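Putative sulfurtransferase DsrE (Allochromatium vinosum, PDB 2HY5) is of uncertain function but probably carries and transfers sulfur in the oxidation of intracellular sulfur, in a complex with DsrF and DsrH. Local coordinates at residues E33-F38 / L115-I120. Residues are numbered along the deposited sequence; the frame is centred on the assembly and turned at random.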
loop_
_atom_site.group_PDB
_atom_site.type_symbol
_atom_site.label_atom_id
_atom_site.label_comp_id
_atom_site.label_asym_id
_atom_site.label_seq_id
_atom_site.Cartn_x
_atom_site.Cartn_y
_atom_site.Cartn_z
ATOM N N GLU A 33 -21.252 2.061 21.383
ATOM C CA GLU A 33 -21.254 3.399 20.826
ATOM C C GLU A 33 -20.005 3.646 19.990
ATOM O O GLU A 33 -18.906 3.247 20.368
ATOM C CB GLU A 33 -21.307 4.424 21.955
ATOM C CG GLU A 33 -21.309 5.869 21.492
ATOM C CD GLU A 33 -21.229 6.843 22.653
ATOM O OE1 GLU A 33 -22.065 6.738 23.577
ATOM O OE2 GLU A 33 -20.330 7.715 22.642
ATOM N N ILE A 34 -20.179 4.280 18.840
ATOM C CA ILE A 34 -19.042 4.638 18.007
ATOM C C ILE A 34 -18.999 6.150 18.183
ATOM O O ILE A 34 -19.818 6.881 17.623
ATOM C CB ILE A 34 -19.257 4.260 16.527
ATOM C CG1 ILE A 34 -19.220 2.734 16.384
ATOM C CG2 ILE A 34 -18.171 4.897 15.654
ATOM C CD1 ILE A 34 -19.375 2.234 14.966
ATOM N N PHE A 35 -18.063 6.601 19.008
ATOM C CA PHE A 35 -17.907 8.010 19.327
ATOM C C PHE A 35 -17.556 8.857 18.110
ATOM O O PHE A 35 -17.995 10.001 17.997
ATOM C CB PHE A 35 -16.832 8.173 20.401
ATOM C CG PHE A 35 -16.653 9.584 20.871
ATOM C CD1 PHE A 35 -17.538 10.143 21.787
ATOM C CD2 PHE A 35 -15.603 10.357 20.393
ATOM C CE1 PHE A 35 -17.377 11.454 22.222
ATOM C CE2 PHE A 35 -15.433 11.670 20.819
ATOM C CZ PHE A 35 -16.320 12.220 21.737
ATOM N N ARG A 36 -16.763 8.293 17.204
ATOM C CA ARG A 36 -16.357 9.022 16.010
ATOM C C ARG A 36 -15.640 8.102 15.030
ATOM O O ARG A 36 -14.942 7.176 15.436
ATOM C CB ARG A 36 -15.431 10.177 16.412
ATOM C CG ARG A 36 -14.879 11.035 15.264
ATOM C CD ARG A 36 -14.238 12.303 15.837
ATOM N NE ARG A 36 -15.248 13.101 16.524
ATOM C CZ ARG A 36 -15.056 13.773 17.656
ATOM N NH1 ARG A 36 -13.877 13.765 18.259
ATOM N NH2 ARG A 36 -16.069 14.435 18.200
ATOM N N VAL A 37 -15.854 8.351 13.743
ATOM C CA VAL A 37 -15.199 7.609 12.677
ATOM C C VAL A 37 -14.311 8.677 12.058
ATOM O O VAL A 37 -14.806 9.668 11.517
ATOM C CB VAL A 37 -16.201 7.101 11.620
ATOM C CG1 VAL A 37 -15.467 6.295 10.555
ATOM C CG2 VAL A 37 -17.269 6.248 12.278
ATOM N N PHE A 38 -13.003 8.487 12.158
ATOM C CA PHE A 38 -12.063 9.469 11.649
ATOM C C PHE A 38 -11.289 8.972 10.435
ATOM O O PHE A 38 -10.670 7.913 10.477
ATOM C CB PHE A 38 -11.094 9.864 12.767
ATOM C CG PHE A 38 -10.282 11.082 12.459
ATOM C CD1 PHE A 38 -9.131 10.994 11.684
ATOM C CD2 PHE A 38 -10.687 12.331 12.918
ATOM C CE1 PHE A 38 -8.394 12.132 11.369
ATOM C CE2 PHE A 38 -9.961 13.479 12.612
ATOM C CZ PHE A 38 -8.811 13.381 11.835
ATOM N N LEU A 115 -9.338 13.473 16.264
ATOM C CA LEU A 115 -8.942 12.069 16.330
ATOM C C LEU A 115 -8.399 11.780 17.727
ATOM O O LEU A 115 -8.814 10.829 18.388
ATOM C CB LEU A 115 -7.857 11.761 15.293
ATOM C CG LEU A 115 -7.200 10.379 15.428
ATOM C CD1 LEU A 115 -8.236 9.291 15.211
ATOM C CD2 LEU A 115 -6.062 10.249 14.423
ATOM N N VAL A 116 -7.461 12.609 18.170
ATOM C CA VAL A 116 -6.873 12.437 19.491
ATOM C C VAL A 116 -7.969 12.550 20.542
ATOM O O VAL A 116 -8.010 11.781 21.503
ATOM C CB VAL A 116 -5.792 13.503 19.753
ATOM C CG1 VAL A 116 -5.217 13.331 21.151
ATOM C CG2 VAL A 116 -4.689 13.382 18.703
ATOM N N GLU A 117 -8.869 13.504 20.341
ATOM C CA GLU A 117 -9.975 13.722 21.256
ATOM C C GLU A 117 -10.806 12.445 21.403
ATOM O O GLU A 117 -11.187 12.069 22.515
ATOM C CB GLU A 117 -10.851 14.863 20.734
ATOM C CG GLU A 117 -11.340 15.799 21.816
ATOM C CD GLU A 117 -12.357 15.155 22.723
ATOM O OE1 GLU A 117 -12.273 15.362 23.953
ATOM O OE2 GLU A 117 -13.248 14.450 22.207
ATOM N N ALA A 118 -11.073 11.777 20.284
ATOM C CA ALA A 118 -11.861 10.547 20.292
ATOM C C ALA A 118 -11.121 9.418 20.999
ATOM O O ALA A 118 -11.735 8.606 21.695
ATOM C CB ALA A 118 -12.213 10.127 18.860
ATOM N N ALA A 119 -9.804 9.363 20.809
ATOM C CA ALA A 119 -8.981 8.340 21.446
ATOM C C ALA A 119 -9.041 8.504 22.957
ATOM O O ALA A 119 -8.964 7.524 23.704
ATOM C CB ALA A 119 -7.532 8.448 20.963
ATOM N N ILE A 120 -9.186 9.743 23.409
ATOM C CA ILE A 120 -9.269 10.026 24.837
ATOM C C ILE A 120 -10.639 9.646 25.400
ATOM O O ILE A 120 -10.734 9.055 26.477
ATOM C CB ILE A 120 -9.019 11.525 25.124
ATOM C CG1 ILE A 120 -7.581 11.893 24.741
ATOM C CG2 ILE A 120 -9.287 11.829 26.588
ATOM C CD1 ILE A 120 -7.237 13.356 24.951
HETATM O O HOH W 1 -14.976 15.809 20.319
#
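Arg36 CB, on the strand 33-38, sits 4.0 Å from Ala118 CB, where helix 115-120 runs nearly antiparallel against one face of the parallel sheet. With CG anti to the backbone N (chi1 179°) the chain runs out extended, then bends at chi3 (-63°). NE reaches a salt bridge with Asp74, while NH1 gives a hydrogen bond to Gln114 O just before the helical segment. Arg36 NH2 donates to a water oxygen 2.8 Å away. That water donates to Glu117 OE2. Phe35 CE2 lies over one guanidinium face, offset toward the rim. The edge of the Phe35 ring meets Ala118, with Phe35 CD2 3.7 Å from Ala118 CB. Farther along the strand, Leu115 CB stands over the centre of the Phe38 ring, a CH-pi contact 3.6 Å from the centroid. An alanine at Phe38 removes the ring under Leu115 CB and beside Cys78, the likely persulfide cysteine, and would probably loosen the seating of the helix on the strand. Apolar contacts thus seat the helix, while Arg36 and Glu117, opposite charges beyond salt-bridge range, are joined through one water, so any attraction between them is probably indirect and weaker than a salt bridge.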